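Local coordinates for protein SGNH-hydrolase family esterase (Altererythrobacter indicus, PDB 7C2A) that is an esterase of the SGNH-hydrolase family that hydrolyses ester bonds and may act as a lysophospholipase, at residues L65-L79 against I100-M114. Sequence-based numbering, arbitrary orientation.
Sequences LDSQPDKPELAIVEL and ILEELQRRKIPILLM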
ATOM      1  N   LEU A  65      17.355   2.692   3.052  1.00  9.22           N
ATOM      2  CA  LEU A  65      18.404   1.740   2.697  1.00 10.42           C
ATOM      3  C   LEU A  65      19.708   2.043   3.428  1.00 10.76           C
ATOM      4  O   LEU A  65      20.363   1.133   3.954  1.00 10.85           O
ATOM      5  CB  LEU A  65      18.617   1.755   1.189  1.00  9.47           C
ATOM      6  CG  LEU A  65      17.444   1.175   0.401  1.00  9.63           C
ATOM      7  CD1 LEU A  65      17.596   1.488  -1.071  1.00 11.39           C
ATOM      8  CD2 LEU A  65      17.327  -0.343   0.620  1.00 10.46           C
ATOM      9  N   ASP A  66      20.097   3.319   3.484  1.00  9.46           N
ATOM     10  CA  ASP A  66      21.329   3.712   4.161  1.00  9.38           C
ATOM     11  C   ASP A  66      21.253   3.488   5.661  1.00 10.08           C
ATOM     12  O   ASP A  66      22.299   3.428   6.319  1.00 12.93           O
ATOM     13  CB  ASP A  66      21.623   5.195   3.898  1.00 11.16           C
ATOM     14  CG  ASP A  66      22.030   5.484   2.467  1.00 11.18           C
ATOM     15  OD1 ASP A  66      22.337   4.551   1.700  1.00 12.67           O
ATOM     16  OD2 ASP A  66      22.050   6.679   2.110  1.00 13.57           O
ATOM     17  N   SER A  67      20.052   3.391   6.221  1.00 10.74           N
ATOM     18  CA  SER A  67      19.899   3.159   7.647  1.00 11.54           C
ATOM     19  C   SER A  67      20.063   1.700   8.031  1.00 12.55           C
ATOM     20  O   SER A  67      20.127   1.407   9.231  1.00 15.02           O
ATOM     21  CB  SER A  67      18.528   3.638   8.118  1.00 12.60           C
ATOM     22  OG  SER A  67      18.426   5.041   7.995  1.00 13.63           O
ATOM     23  N   GLN A  68      20.138   0.791   7.066  1.00 10.27           N
ATOM     24  CA  GLN A  68      20.120  -0.636   7.380  1.00 11.22           C
ATOM     25  C   GLN A  68      21.508  -1.120   7.767  1.00 12.80           C
ATOM     26  O   GLN A  68      22.457  -0.924   7.005  1.00 13.41           O
ATOM     27  CB  GLN A  68      19.656  -1.422   6.162  1.00 11.44           C
ATOM     28  CG  GLN A  68      18.231  -1.131   5.770  1.00 11.13           C
ATOM     29  CD  GLN A  68      17.314  -1.152   6.965  1.00 11.85           C
ATOM     30  OE1 GLN A  68      17.335  -2.095   7.769  1.00 13.18           O
ATOM     31  NE2 GLN A  68      16.503  -0.122   7.104  1.00 12.81           N
ATOM     32  N   PRO A  69      21.661  -1.795   8.909  1.00 12.94           N
ATOM     33  CA  PRO A  69      22.950  -2.446   9.182  1.00 13.60           C
ATOM     34  C   PRO A  69      23.249  -3.576   8.218  1.00 12.62           C
ATOM     35  O   PRO A  69      24.419  -3.814   7.896  1.00 14.15           O
ATOM     36  CB  PRO A  69      22.803  -2.952  10.625  1.00 16.79           C
ATOM     37  CG  PRO A  69      21.653  -2.174  11.200  1.00 22.69           C
ATOM     38  CD  PRO A  69      20.734  -1.898  10.043  1.00 13.70           C
ATOM     39  N   ASP A  70      22.223  -4.274   7.734  1.00 12.78           N
ATOM     40  CA  ASP A  70      22.393  -5.375   6.801  1.00 12.12           C
ATOM     41  C   ASP A  70      21.636  -5.051   5.525  1.00 11.75           C
ATOM     42  O   ASP A  70      20.438  -4.745   5.569  1.00 11.56           O
ATOM     43  CB  ASP A  70      21.816  -6.672   7.363  1.00 14.83           C
ATOM     44  CG  ASP A  70      22.467  -7.087   8.654  1.00 17.06           C
ATOM     45  OD1 ASP A  70      23.719  -7.109   8.721  1.00 15.08           O
ATOM     46  OD2 ASP A  70      21.712  -7.398   9.602  1.00 18.66           O
ATOM     47  N   LYS A  71      22.318  -5.148   4.401  1.00 12.02           N
ATOM     48  CA  LYS A  71      21.702  -4.824   3.128  1.00 12.03           C
ATOM     49  C   LYS A  71      20.552  -5.786   2.846  1.00 12.26           C
ATOM     50  O   LYS A  71      20.719  -7.009   2.984  1.00 11.81           O
ATOM     51  CB  LYS A  71      22.745  -4.952   2.028  1.00 14.10           C
ATOM     52  CG  LYS A  71      22.274  -4.487   0.680  1.00 14.22           C
ATOM     53  CD  LYS A  71      23.371  -4.667  -0.349  1.00 17.78           C
ATOM     54  CE  LYS A  71      22.973  -4.028  -1.655  1.00 17.93           C
ATOM     55  NZ  LYS A  71      24.098  -4.072  -2.635  1.00 21.03           N
ATOM     56  N   PRO A  72      19.383  -5.294   2.448  1.00 10.50           N
ATOM     57  CA  PRO A  72      18.284  -6.205   2.122  1.00 10.12           C
ATOM     58  C   PRO A  72      18.653  -7.150   0.996  1.00 10.78           C
ATOM     59  O   PRO A  72      19.303  -6.771   0.019  1.00 12.04           O
ATOM     60  CB  PRO A  72      17.157  -5.256   1.703  1.00 12.06           C
ATOM     61  CG  PRO A  72      17.459  -3.981   2.441  1.00 12.16           C
ATOM     62  CD  PRO A  72      18.960  -3.881   2.410  1.00 11.63           C
ATOM     63  N   GLU A  73      18.214  -8.394   1.147  1.00 10.44           N
ATOM     64  CA  GLU A  73      18.387  -9.410   0.127  1.00 10.57           C
ATOM     65  C   GLU A  73      17.186  -9.499  -0.812  1.00 10.97           C
ATOM     66  O   GLU A  73      17.273 -10.139  -1.863  1.00 11.60           O
ATOM     67  CB  GLU A  73      18.691 -10.757   0.799  1.00 12.03           C
ATOM     68  CG  GLU A  73      19.940 -10.685   1.692  1.00 13.11           C
ATOM     69  CD  GLU A  73      20.138 -11.916   2.560  1.00 12.62           C
ATOM     70  OE1 GLU A  73      19.926 -11.814   3.789  1.00 15.56           O
ATOM     71  OE2 GLU A  73      20.524 -12.968   2.008  1.00 15.88           O
ATOM     72  N   LEU A  74      16.098  -8.823  -0.471  1.00 10.76           N
ATOM     73  CA  LEU A  74      14.909  -8.691  -1.293  1.00  9.24           C
ATOM     74  C   LEU A  74      14.204  -7.457  -0.764  1.00  9.32           C
ATOM     75  O   LEU A  74      14.168  -7.241   0.448  1.00  9.77           O
ATOM     76  CB  LEU A  74      13.983  -9.901  -1.124  1.00 10.60           C
ATOM     77  CG  LEU A  74      12.578  -9.799  -1.720  1.00  9.88           C
ATOM     78  CD1 LEU A  74      12.634  -9.725  -3.233  1.00  9.81           C
ATOM     79  CD2 LEU A  74      11.727 -10.987  -1.295  1.00 10.62           C
ATOM     80  N   ALA A  75      13.660  -6.651  -1.672  1.00  9.73           N
ATOM     81  CA  ALA A  75      12.830  -5.508  -1.311  1.00  9.33           C
ATOM     82  C   ALA A  75      11.435  -5.736  -1.863  1.00  9.24           C
ATOM     83  O   ALA A  75      11.271  -5.947  -3.070  1.00 10.61           O
ATOM     84  CB  ALA A  75      13.391  -4.203  -1.882  1.00 10.03           C
ATOM     85  N   ILE A  76      10.441  -5.681  -0.987  1.00  8.56           N
ATOM     86  CA  ILE A  76       9.040  -5.769  -1.373  1.00  8.92           C
ATOM     87  C   ILE A  76       8.488  -4.355  -1.367  1.00  9.53           C
ATOM     88  O   ILE A  76       8.513  -3.683  -0.333  1.00  9.89           O
ATOM     89  CB  ILE A  76       8.244  -6.662  -0.409  1.00  9.41           C
ATOM     90  CG1 ILE A  76       8.910  -8.034  -0.229  1.00 10.65           C
ATOM     91  CG2 ILE A  76       6.808  -6.781  -0.898  1.00  9.66           C
ATOM     92  CD1 ILE A  76       8.257  -8.918   0.839  1.00 10.37           C
ATOM     93  N   VAL A  77       7.989  -3.888  -2.510  1.00  8.65           N
ATOM     94  CA  VAL A  77       7.558  -2.499  -2.657  1.00  9.16           C
ATOM     95  C   VAL A  77       6.047  -2.484  -2.827  1.00  8.25           C
ATOM     96  O   VAL A  77       5.511  -3.093  -3.764  1.00  8.91           O
ATOM     97  CB  VAL A  77       8.256  -1.807  -3.835  1.00  9.66           C
ATOM     98  CG1 VAL A  77       7.709  -0.399  -4.031  1.00 10.87           C
ATOM     99  CG2 VAL A  77       9.757  -1.779  -3.628  1.00 11.30           C
ATOM    100  N   GLU A  78       5.364  -1.767  -1.933  1.00  8.61           N
ATOM    101  CA  GLU A  78       3.904  -1.761  -1.846  1.00  8.57           C
ATOM    102  C   GLU A  78       3.456  -0.313  -1.662  1.00  8.17           C
ATOM    103  O   GLU A  78       3.292   0.152  -0.540  1.00  8.51           O
ATOM    104  CB  GLU A  78       3.478  -2.641  -0.677  1.00 10.09           C
ATOM    105  CG  GLU A  78       1.996  -2.691  -0.404  1.00  9.65           C
ATOM    106  CD  GLU A  78       1.535  -1.672   0.630  1.00  9.44           C
ATOM    107  OE1 GLU A  78       0.496  -1.027   0.360  1.00  9.72           O
ATOM    108  OE2 GLU A  78       2.170  -1.520   1.696  1.00 10.03           O
ATOM    109  N   LEU A  79       3.272   0.406  -2.767  1.00  8.71           N
ATOM    110  CA  LEU A  79       2.922   1.816  -2.696  1.00  8.82           C
ATOM    111  C   LEU A  79       2.025   2.166  -3.872  1.00  9.32           C
ATOM    112  O   LEU A  79       2.081   1.537  -4.934  1.00  9.63           O
ATOM    113  CB  LEU A  79       4.151   2.727  -2.731  1.00  9.36           C
ATOM    114  CG  LEU A  79       5.019   2.707  -1.480  1.00  8.40           C
ATOM    115  CD1 LEU A  79       6.291   3.497  -1.744  1.00 11.76           C
ATOM    116  CD2 LEU A  79       4.273   3.296  -0.309  1.00 10.32           C
ATOM    117  N   ILE A 100      11.931   4.794  -7.180  1.00  9.09           N
ATOM    118  CA  ILE A 100      12.186   3.837  -6.102  1.00  9.94           C
ATOM    119  C   ILE A 100      12.856   2.581  -6.648  1.00  8.91           C
ATOM    120  O   ILE A 100      13.862   2.099  -6.107  1.00 10.13           O
ATOM    121  CB  ILE A 100      10.883   3.489  -5.361  1.00  8.91           C
ATOM    122  CG1 ILE A 100      10.310   4.734  -4.685  1.00 10.10           C
ATOM    123  CG2 ILE A 100      11.128   2.377  -4.344  1.00  9.74           C
ATOM    124  CD1 ILE A 100       8.875   4.575  -4.246  1.00 10.02           C
ATOM    125  N   LEU A 101      12.303   2.028  -7.727  1.00  8.99           N
ATOM    126  CA  LEU A 101      12.844   0.787  -8.265  1.00 10.22           C
ATOM    127  C   LEU A 101      14.225   1.005  -8.855  1.00 10.22           C
ATOM    128  O   LEU A 101      15.078   0.116  -8.776  1.00 11.34           O
ATOM    129  CB  LEU A 101      11.897   0.192  -9.301  1.00 10.75           C
ATOM    130  CG  LEU A 101      10.467  -0.080  -8.820  1.00 11.38           C
ATOM    131  CD1 LEU A 101       9.753  -0.958  -9.829  1.00 14.44           C
ATOM    132  CD2 LEU A 101      10.440  -0.713  -7.437  1.00 13.56           C
ATOM    133  N   GLU A 102      14.476   2.188  -9.418  1.00 11.57           N
ATOM    134  CA  GLU A 102      15.793   2.485  -9.962  1.00 12.21           C
ATOM    135  C   GLU A 102      16.848   2.508  -8.868  1.00 11.87           C
ATOM    136  O   GLU A 102      17.976   2.050  -9.076  1.00 13.82           O
ATOM    137  CB  GLU A 102      15.756   3.813 -10.713  1.00 12.87           C
ATOM    138  CG  GLU A 102      15.300   3.640 -12.142  1.00 19.02           C
ATOM    139  CD  GLU A 102      15.039   4.937 -12.877  1.00 30.39           C
ATOM    140  OE1 GLU A 102      15.341   6.021 -12.329  1.00 34.33           O
ATOM    141  OE2 GLU A 102      14.526   4.860 -14.016  1.00 25.27           O
ATOM    142  N   GLU A 103      16.516   3.060  -7.704  1.00 11.25           N
ATOM    143  CA  GLU A 103      17.455   3.047  -6.590  1.00 11.11           C
ATOM    144  C   GLU A 103      17.742   1.620  -6.123  1.00 10.60           C
ATOM    145  O   GLU A 103      18.898   1.258  -5.878  1.00 12.22           O
ATOM    146  CB  GLU A 103      16.913   3.913  -5.457  1.00 12.17           C
ATOM    147  CG  GLU A 103      17.800   3.947  -4.224  1.00 13.74           C
ATOM    148  CD  GLU A 103      19.168   4.566  -4.467  1.00 16.26           C
ATOM    149  OE1 GLU A 103      19.351   5.265  -5.487  1.00 20.70           O
ATOM    150  OE2 GLU A 103      20.074   4.350  -3.637  1.00 15.61           O
ATOM    151  N   LEU A 104      16.700   0.793  -5.988  1.00 10.63           N
ATOM    152  CA  LEU A 104      16.914  -0.601  -5.604  1.00 10.07           C
ATOM    153  C   LEU A 104      17.762  -1.327  -6.640  1.00 11.37           C
ATOM    154  O   LEU A 104      18.674  -2.087  -6.289  1.00 12.23           O
ATOM    155  CB  LEU A 104      15.565  -1.299  -5.420  1.00 10.70           C
ATOM    156  CG  LEU A 104      14.779  -0.796  -4.208  1.00  9.76           C
ATOM    157  CD1 LEU A 104      13.307  -1.193  -4.302  1.00 10.99           C
ATOM    158  CD2 LEU A 104      15.383  -1.298  -2.912  1.00 10.48           C
ATOM    159  N   GLN A 105      17.481  -1.096  -7.925  1.00 12.04           N
ATOM    160  CA  GLN A 105      18.241  -1.743  -8.989  1.00 14.34           C
ATOM    161  C   GLN A 105      19.696  -1.292  -8.984  1.00 15.74           C
ATOM    162  O   GLN A 105      20.606  -2.100  -9.218  1.00 16.24           O
ATOM    163  CB  GLN A 105      17.592  -1.420 -10.331  1.00 18.24           C
ATOM    164  CG  GLN A 105      17.943  -2.369 -11.457  1.00 22.69           C
ATOM    165  CD  GLN A 105      17.095  -2.114 -12.682  1.00 25.65           C
ATOM    166  OE1 GLN A 105      17.008  -0.984 -13.159  1.00 29.36           O
ATOM    167  NE2 GLN A 105      16.454  -3.159 -13.191  1.00 28.84           N
ATOM    168  N   ARG A 106      19.939  -0.003  -8.748  0.52 13.64           N
ATOM    169  CA  ARG A 106      21.314   0.469  -8.659  0.52 14.59           C
ATOM    170  C   ARG A 106      22.091  -0.334  -7.627  0.52 13.89           C
ATOM    171  O   ARG A 106      23.252  -0.699  -7.853  0.52 13.96           O
ATOM    172  CB  ARG A 106      21.323   1.953  -8.298  0.52 15.73           C
ATOM    173  CG  ARG A 106      22.688   2.597  -8.306  0.52 17.28           C
ATOM    174  CD  ARG A 106      22.571   4.056  -7.907  0.52 15.46           C
ATOM    175  NE  ARG A 106      22.292   4.200  -6.483  0.52 16.81           N
ATOM    176  CZ  ARG A 106      23.214   4.100  -5.531  0.52 18.79           C
ATOM    177  NH1 ARG A 106      24.477   3.866  -5.855  0.52 19.67           N
ATOM    178  NH2 ARG A 106      22.873   4.238  -4.259  0.52 17.10           N
ATOM    179  N   ARG A 107      21.459  -0.640  -6.494  1.00 12.74           N
ATOM    180  CA  ARG A 107      22.105  -1.376  -5.419  1.00 12.25           C
ATOM    181  C   ARG A 107      22.020  -2.878  -5.609  1.00 12.59           C
ATOM    182  O   ARG A 107      22.417  -3.623  -4.712  1.00 12.93           O
ATOM    183  CB  ARG A 107      21.503  -0.982  -4.071  1.00 12.39           C
ATOM    184  CG  ARG A 107      21.536   0.511  -3.818  1.00 14.23           C
ATOM    185  CD  ARG A 107      21.277   0.797  -2.365  1.00 16.53           C
ATOM    186  NE  ARG A 107      21.072   2.221  -2.131  1.00 13.81           N
ATOM    187  CZ  ARG A 107      21.376   2.837  -0.997  1.00 12.49           C
ATOM    188  NH1 ARG A 107      21.917   2.167   0.005  1.00 13.97           N
ATOM    189  NH2 ARG A 107      21.153   4.130  -0.879  1.00 14.09           N
ATOM    190  N   LYS A 108      21.494  -3.332  -6.742  1.00 12.18           N
ATOM    191  CA  LYS A 108      21.376  -4.757  -7.044  1.00 13.03           C
ATOM    192  C   LYS A 108      20.553  -5.507  -5.996  1.00 12.42           C
ATOM    193  O   LYS A 108      20.864  -6.641  -5.633  1.00 14.78           O
ATOM    194  CB  LYS A 108      22.743  -5.405  -7.275  1.00 16.05           C
ATOM    195  CG  LYS A 108      23.515  -4.724  -8.391  1.00 19.70           C
ATOM    196  CD  LYS A 108      24.649  -5.577  -8.928  1.00 30.20           C
ATOM    197  CE  LYS A 108      25.124  -5.048 -10.272  1.00 36.35           C
ATOM    198  NZ  LYS A 108      25.636  -6.140 -11.143  1.00 48.91           N
ATOM    199  N   ILE A 109      19.494  -4.874  -5.507  1.00 11.22           N
ATOM    200  CA  ILE A 109      18.566  -5.494  -4.566  1.00 11.20           C
ATOM    201  C   ILE A 109      17.380  -6.036  -5.355  1.00 10.50           C
ATOM    202  O   ILE A 109      16.680  -5.253  -6.013  1.00 10.98           O
ATOM    203  CB  ILE A 109      18.108  -4.499  -3.494  1.00  9.95           C
ATOM    204  CG1 ILE A 109      19.307  -4.038  -2.662  1.00 10.58           C
ATOM    205  CG2 ILE A 109      17.040  -5.149  -2.618  1.00 11.17           C
ATOM    206  CD1 ILE A 109      18.999  -2.894  -1.732  1.00 11.77           C
ATOM    207  N   PRO A 110      17.131  -7.346  -5.328  1.00 10.80           N
ATOM    208  CA  PRO A 110      15.961  -7.897  -6.017  1.00 11.40           C
ATOM    209  C   PRO A 110      14.663  -7.281  -5.518  1.00 10.04           C
ATOM    210  O   PRO A 110      14.527  -6.932  -4.345  1.00 10.23           O
ATOM    211  CB  PRO A 110      16.027  -9.391  -5.675  1.00 13.01           C
ATOM    212  CG  PRO A 110      17.464  -9.655  -5.366  1.00 13.89           C
ATOM    213  CD  PRO A 110      17.949  -8.397  -4.695  1.00 11.41           C
ATOM    214  N   ILE A 111      13.689  -7.201  -6.421  1.00 10.36           N
ATOM    215  CA  ILE A 111      12.438  -6.489  -6.180  1.00 11.27           C
ATOM    216  C   ILE A 111      11.255  -7.431  -6.356  1.00  9.61           C
ATOM    217  O   ILE A 111      11.156  -8.137  -7.369  1.00 10.93           O
ATOM    218  CB  ILE A 111      12.276  -5.316  -7.160  1.00  9.80           C
ATOM    219  CG1 ILE A 111      13.432  -4.325  -7.036  1.00 12.76           C
ATOM    220  CG2 ILE A 111      10.931  -4.618  -6.952  1.00 12.16           C
ATOM    221  CD1 ILE A 111      13.567  -3.433  -8.245  1.00 12.16           C
ATOM    222  N   LEU A 112      10.330  -7.387  -5.402  1.00  9.52           N
ATOM    223  CA  LEU A 112       8.980  -7.908  -5.572  1.00  9.79           C
ATOM    224  C   LEU A 112       8.016  -6.732  -5.453  1.00  8.55           C
ATOM    225  O   LEU A 112       7.994  -6.040  -4.429  1.00  9.70           O
ATOM    226  CB  LEU A 112       8.666  -8.966  -4.515  1.00 10.09           C
ATOM    227  CG  LEU A 112       7.242  -9.518  -4.521  1.00 10.38           C
ATOM    228  CD1 LEU A 112       6.940 -10.217  -5.834  1.00 13.82           C
ATOM    229  CD2 LEU A 112       7.044 -10.463  -3.346  1.00 12.18           C
ATOM    230  N   LEU A 113       7.224  -6.502  -6.490  1.00  8.96           N
ATOM    231  CA  LEU A 113       6.269  -5.406  -6.531  1.00  8.54           C
ATOM    232  C   LEU A 113       4.878  -5.916  -6.179  1.00  9.26           C
ATOM    233  O   LEU A 113       4.403  -6.881  -6.777  1.00 10.76           O
ATOM    234  CB  LEU A 113       6.261  -4.813  -7.937  1.00 11.30           C
ATOM    235  CG  LEU A 113       5.576  -3.468  -8.162  1.00 11.46           C
ATOM    236  CD1 LEU A 113       6.215  -2.356  -7.341  1.00 11.97           C
ATOM    237  CD2 LEU A 113       5.598  -3.107  -9.639  1.00 11.68           C
ATOM    238  N   MET A 114       4.231  -5.251  -5.225  1.00  9.32           N
ATOM    239  CA  MET A 114       2.847  -5.613  -4.822  1.00  9.40           C
ATOM    240  C   MET A 114       1.881  -4.758  -5.649  1.00  9.30           C
ATOM    241  O   MET A 114       1.836  -3.534  -5.445  1.00 10.27           O
ATOM    242  CB  MET A 114       2.635  -5.357  -3.328  1.00 10.14           C
ATOM    243  CG  MET A 114       3.463  -6.281  -2.443  1.00  9.99           C
ATOM    244  SD  MET A 114       3.243  -8.024  -2.894  1.00 12.80           S
ATOM    245  CE  MET A 114       3.651  -8.829  -1.347  1.00 12.64           C
TER
HETATM  246  O   HOH W   1      22.869  -7.053  -3.498  1.00 29.26           O
HETATM  247  O   HOH W   2       3.644  -1.360  -5.164  1.00  9.30           O
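R107 runs extended from CG to NE (chi3 -170°), which carries its guanidinium past L65 to D66. K71 is extended too, with CG anti to the backbone N (chi1 -173°), and its NZ reaches R107 O at 2.7 Å, in the carbonyl plane. NH1 and NH2 of R107 grip D66 end-on, both at OD1; NH2 to OD1 is 2.9 Å. The carboxylate plane is turned 38° from the guanidinium. L65 CB lies over one guanidinium face, 3.5 Å from R107 NH1. Side-on, R107 NE and NH2 both meet E103 OE2, which also takes R106 NH2; K62 pairs with E103 OE1. K108 closes helix 90-106 in a Schellman motif. The chain then enters strand 111-114, parallel to strand 74-78, completing a right-handed beta-alpha-beta crossover of the SGNH fold. A75 N to P110 O (2.8 Å) starts a ladder that ends with M114 N to V77 O. Beneath it, L104 CD2 packs on A75 CB at 3.7 Å, and L104 CD1 on V77 CG2. On the other face, I76 CG2 meets M114 CG at 3.7 Å. The chemistry implies an apolar sheet-helix core edged by charge: R107 makes two bonds to D66 OD1 and two to E103 OE2, and these probably fix its guanidinium's rotation.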